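Local coordinates for extracellular solute-binding protein, family 1 (Bifidobacterium longum subsp. infantis, PDB 6FTH) that probably binds human milk oligosaccharides outside the cell and delivers them to an ABC transporter for uptake, at residues N218-K228 with K326-F336. Numbering follows the deposited sequence.
Sequences NSTGIVTGFNK and KTVWDGSSAEF
Asp330 pins Thr224 and Phe226 with one carboxylate, a compact example of how a buried acid can join two irregular loops. Its CB lies 3.4 Å from Thr224 OG1, and CG sits against Thr224 O. CG is anti to the backbone N (chi1 -175°), which brings the carboxylate up against 218-228, where Asp330 OD2 accepts two bonds: Thr224 OG1 at 2.7 Å on the anti side, and Phe226 N at 2.9 Å through the syn lone pair. OD1 turns back to its own chain, taking Ser332 N from above the carboxylate plane in an Asx turn and Ser332 OG on the syn side; Thr151 OG1 binds it as well. So many donors probably stabilise the negative charge. Ser332 OG accepts Asn227 N (3.0 Å), which ties down the type I turn Gly225–Lys228. Gly331 N donates to Thr224 O, 2.8 Å and nearly straight on. Asn218 ND2 donates to Thr224 OG1 (2.9 Å) and to Leu215 O and sits obliquely against the rim of the Trp329 ring, amide and ring planes 45° apart; Val223 CG2 packs on Val328 CG2 (3.7 Å). The paired loops lie buried in a fold consistent with the two-lobed architecture of ABC-transporter solute-binding proteins.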
loop_
_atom_site.group_PDB
_atom_site.type_symbol
_atom_site.label_atom_id
_atom_site.label_comp_id
_atom_site.label_asym_id
_atom_site.label_seq_id
_atom_site.Cartn_x
_atom_site.Cartn_y
_atom_site.Cartn_z
ATOM N N ASN A 218 -15.572 4.475 -3.922
ATOM C CA ASN A 218 -15.970 3.185 -4.484
ATOM C C ASN A 218 -17.490 3.006 -4.463
ATOM O O ASN A 218 -18.052 2.326 -5.344
ATOM C CB ASN A 218 -15.271 2.065 -3.707
ATOM C CG ASN A 218 -13.770 2.033 -3.969
ATOM O OD1 ASN A 218 -13.302 1.701 -5.078
ATOM N ND2 ASN A 218 -12.991 2.386 -2.951
ATOM N N SER A 219 -18.162 3.618 -3.484
ATOM C CA SER A 219 -19.623 3.614 -3.408
ATOM C C SER A 219 -20.246 4.205 -4.649
ATOM O O SER A 219 -21.395 3.875 -4.969
ATOM C CB SER A 219 -20.119 4.477 -2.243
ATOM O OG SER A 219 -19.662 3.979 -1.013
ATOM N N THR A 220 -19.543 5.124 -5.300
ATOM C CA THR A 220 -20.080 5.868 -6.436
ATOM C C THR A 220 -19.764 5.221 -7.765
ATOM O O THR A 220 -20.224 5.728 -8.805
ATOM C CB THR A 220 -19.550 7.313 -6.454
ATOM O OG1 THR A 220 -18.182 7.358 -6.893
ATOM C CG2 THR A 220 -19.661 7.969 -5.094
ATOM N N GLY A 221 -19.010 4.134 -7.770
ATOM C CA GLY A 221 -18.632 3.466 -8.990
ATOM C C GLY A 221 -17.281 3.856 -9.543
ATOM O O GLY A 221 -16.960 3.459 -10.669
ATOM N N ILE A 222 -16.480 4.619 -8.793
ATOM C CA ILE A 222 -15.100 4.956 -9.155
ATOM C C ILE A 222 -14.171 4.045 -8.366
ATOM O O ILE A 222 -14.202 4.037 -7.128
ATOM C CB ILE A 222 -14.788 6.439 -8.902
ATOM C CG1 ILE A 222 -15.562 7.319 -9.898
ATOM C CG2 ILE A 222 -13.272 6.718 -9.009
ATOM C CD1 ILE A 222 -15.448 8.818 -9.618
ATOM N N VAL A 223 -13.347 3.273 -9.078
ATOM C CA VAL A 223 -12.423 2.331 -8.441
ATOM C C VAL A 223 -11.217 3.094 -7.912
ATOM O O VAL A 223 -10.488 3.734 -8.679
ATOM C CB VAL A 223 -11.962 1.246 -9.427
ATOM C CG1 VAL A 223 -11.069 0.239 -8.706
ATOM C CG2 VAL A 223 -13.125 0.559 -10.061
ATOM N N THR A 224 -10.988 3.017 -6.608
ATOM C CA THR A 224 -9.781 3.603 -6.028
ATOM C C THR A 224 -8.622 2.605 -6.040
ATOM O O THR A 224 -8.794 1.391 -6.224
ATOM C CB THR A 224 -10.010 4.109 -4.592
ATOM O OG1 THR A 224 -10.311 3.005 -3.727
ATOM C CG2 THR A 224 -11.169 5.095 -4.504
ATOM N N GLY A 225 -7.416 3.144 -5.877
ATOM C CA GLY A 225 -6.216 2.320 -5.814
ATOM C C GLY A 225 -5.216 2.913 -4.847
ATOM O O GLY A 225 -4.115 3.334 -5.220
ATOM N N PHE A 226 -5.600 2.930 -3.585
ATOM C CA PHE A 226 -4.886 3.734 -2.606
ATOM C C PHE A 226 -3.646 3.065 -2.002
ATOM O O PHE A 226 -2.976 3.696 -1.174
ATOM C CB PHE A 226 -5.840 4.255 -1.516
ATOM C CG PHE A 226 -6.841 5.304 -1.990
ATOM C CD1 PHE A 226 -6.667 6.034 -3.156
ATOM C CD2 PHE A 226 -7.977 5.560 -1.237
ATOM C CE1 PHE A 226 -7.601 6.991 -3.545
ATOM C CE2 PHE A 226 -8.912 6.486 -1.630
ATOM C CZ PHE A 226 -8.714 7.221 -2.790
ATOM N N ASN A 227 -3.288 1.834 -2.383
ATOM C CA ASN A 227 -2.008 1.299 -1.912
ATOM C C ASN A 227 -0.845 2.080 -2.521
ATOM O O ASN A 227 0.171 2.312 -1.853
ATOM C CB ASN A 227 -1.834 -0.177 -2.261
ATOM C CG ASN A 227 -2.611 -1.148 -1.361
ATOM O OD1 ASN A 227 -3.610 -0.809 -0.728
ATOM N ND2 ASN A 227 -2.147 -2.402 -1.355
ATOM N N LYS A 228 -0.959 2.469 -3.791
ATOM C CA LYS A 228 0.151 3.027 -4.571
ATOM C C LYS A 228 -0.343 3.390 -5.968
ATOM O O LYS A 228 -1.349 2.862 -6.452
ATOM C CB LYS A 228 1.328 2.050 -4.685
ATOM C CG LYS A 228 0.977 0.661 -5.219
ATOM C CD LYS A 228 2.206 -0.262 -5.233
ATOM C CE LYS A 228 1.912 -1.651 -5.808
ATOM N NZ LYS A 228 1.093 -2.517 -4.909
ATOM N N LYS A 326 -22.826 -2.025 -9.967
ATOM C CA LYS A 326 -21.952 -0.942 -10.384
ATOM C C LYS A 326 -21.108 -0.414 -9.232
ATOM O O LYS A 326 -20.229 0.420 -9.458
ATOM C CB LYS A 326 -22.753 0.216 -11.024
ATOM C CG LYS A 326 -23.406 -0.096 -12.364
ATOM C CD LYS A 326 -24.256 1.108 -12.890
ATOM C CE LYS A 326 -25.725 1.149 -12.339
ATOM N NZ LYS A 326 -26.195 2.339 -11.456
ATOM N N THR A 327 -21.359 -0.882 -8.010
ATOM C CA THR A 327 -20.573 -0.489 -6.850
ATOM C C THR A 327 -19.303 -1.327 -6.832
ATOM O O THR A 327 -19.342 -2.540 -7.053
ATOM C CB THR A 327 -21.393 -0.753 -5.585
ATOM O OG1 THR A 327 -22.668 -0.095 -5.666
ATOM C CG2 THR A 327 -20.683 -0.202 -4.346
ATOM N N VAL A 328 -18.176 -0.681 -6.571
ATOM C CA VAL A 328 -16.869 -1.321 -6.695
ATOM C C VAL A 328 -16.181 -1.288 -5.340
ATOM O O VAL A 328 -16.752 -0.811 -4.362
ATOM C CB VAL A 328 -16.013 -0.673 -7.799
ATOM C CG1 VAL A 328 -16.722 -0.867 -9.151
ATOM C CG2 VAL A 328 -15.732 0.838 -7.518
ATOM N N TRP A 329 -14.959 -1.817 -5.273
ATOM C CA TRP A 329 -14.100 -1.634 -4.118
ATOM C C TRP A 329 -12.680 -1.422 -4.642
ATOM O O TRP A 329 -12.381 -1.700 -5.803
ATOM C CB TRP A 329 -14.222 -2.777 -3.083
ATOM C CG TRP A 329 -13.415 -2.504 -1.864
ATOM C CD1 TRP A 329 -12.308 -3.189 -1.432
ATOM C CD2 TRP A 329 -13.614 -1.434 -0.936
ATOM N NE1 TRP A 329 -11.806 -2.607 -0.306
ATOM C CE2 TRP A 329 -12.591 -1.530 0.028
ATOM C CE3 TRP A 329 -14.539 -0.390 -0.844
ATOM C CZ2 TRP A 329 -12.475 -0.628 1.067
ATOM C CZ3 TRP A 329 -14.414 0.510 0.198
ATOM C CH2 TRP A 329 -13.398 0.384 1.127
ATOM N N ASP A 330 -11.826 -0.887 -3.772
ATOM C CA ASP A 330 -10.448 -0.548 -4.118
ATOM C C ASP A 330 -9.763 -1.705 -4.829
ATOM O O ASP A 330 -9.831 -2.850 -4.387
ATOM C CB ASP A 330 -9.712 -0.193 -2.811
ATOM C CG ASP A 330 -8.303 0.287 -3.030
ATOM O OD1 ASP A 330 -7.398 -0.573 -3.198
ATOM O OD2 ASP A 330 -8.117 1.540 -3.011
ATOM N N GLY A 331 -9.054 -1.378 -5.906
ATOM C CA GLY A 331 -8.465 -2.381 -6.759
ATOM C C GLY A 331 -6.994 -2.639 -6.537
ATOM O O GLY A 331 -6.353 -3.265 -7.391
ATOM N N SER A 332 -6.429 -2.157 -5.438
ATOM C CA SER A 332 -5.012 -2.315 -5.214
ATOM C C SER A 332 -4.645 -3.772 -4.925
ATOM O O SER A 332 -5.483 -4.650 -4.694
ATOM C CB SER A 332 -4.569 -1.513 -3.988
ATOM O OG SER A 332 -4.910 -0.138 -4.033
ATOM N N SER A 333 -3.331 -3.982 -4.902
ATOM C CA SER A 333 -2.690 -5.225 -4.524
ATOM C C SER A 333 -1.603 -4.917 -3.515
ATOM O O SER A 333 -0.814 -3.994 -3.716
ATOM C CB SER A 333 -2.058 -5.887 -5.749
ATOM O OG SER A 333 -1.129 -6.899 -5.355
ATOM N N ALA A 334 -1.568 -5.692 -2.436
ATOM C CA ALA A 334 -0.536 -5.548 -1.429
ATOM C C ALA A 334 0.674 -6.431 -1.702
ATOM O O ALA A 334 1.545 -6.558 -0.832
ATOM C CB ALA A 334 -1.109 -5.897 -0.061
ATOM N N GLU A 335 0.775 -7.024 -2.883
ATOM C CA GLU A 335 1.749 -8.096 -3.057
ATOM C C GLU A 335 3.150 -7.591 -3.426
ATOM O O GLU A 335 4.144 -8.099 -2.880
ATOM C CB GLU A 335 1.250 -9.079 -4.126
ATOM C CG GLU A 335 2.154 -10.303 -4.281
ATOM C CD GLU A 335 1.710 -11.289 -5.301
ATOM O OE1 GLU A 335 0.560 -11.213 -5.792
ATOM O OE2 GLU A 335 2.540 -12.158 -5.618
ATOM N N PHE A 336 3.256 -6.607 -4.328
ATOM C CA PHE A 336 4.514 -6.196 -4.942
ATOM C C PHE A 336 5.010 -4.853 -4.422
ATOM O O PHE A 336 4.234 -3.948 -4.113
ATOM C CB PHE A 336 4.367 -6.026 -6.458
ATOM C CG PHE A 336 3.893 -7.254 -7.184
ATOM C CD1 PHE A 336 4.404 -8.502 -6.906
ATOM C CD2 PHE A 336 2.929 -7.152 -8.160
ATOM C CE1 PHE A 336 3.954 -9.635 -7.596
ATOM C CE2 PHE A 336 2.480 -8.281 -8.838
ATOM C CZ PHE A 336 2.979 -9.516 -8.537
HETATM O O HOH W 1 -18.845 0.988 -11.748
HETATM O O HOH W 2 -1.607 -1.823 -5.806
HETATM O O HOH W 3 -2.671 0.615 -5.611
HETATM O O HOH W 4 1.171 -5.177 -5.851
#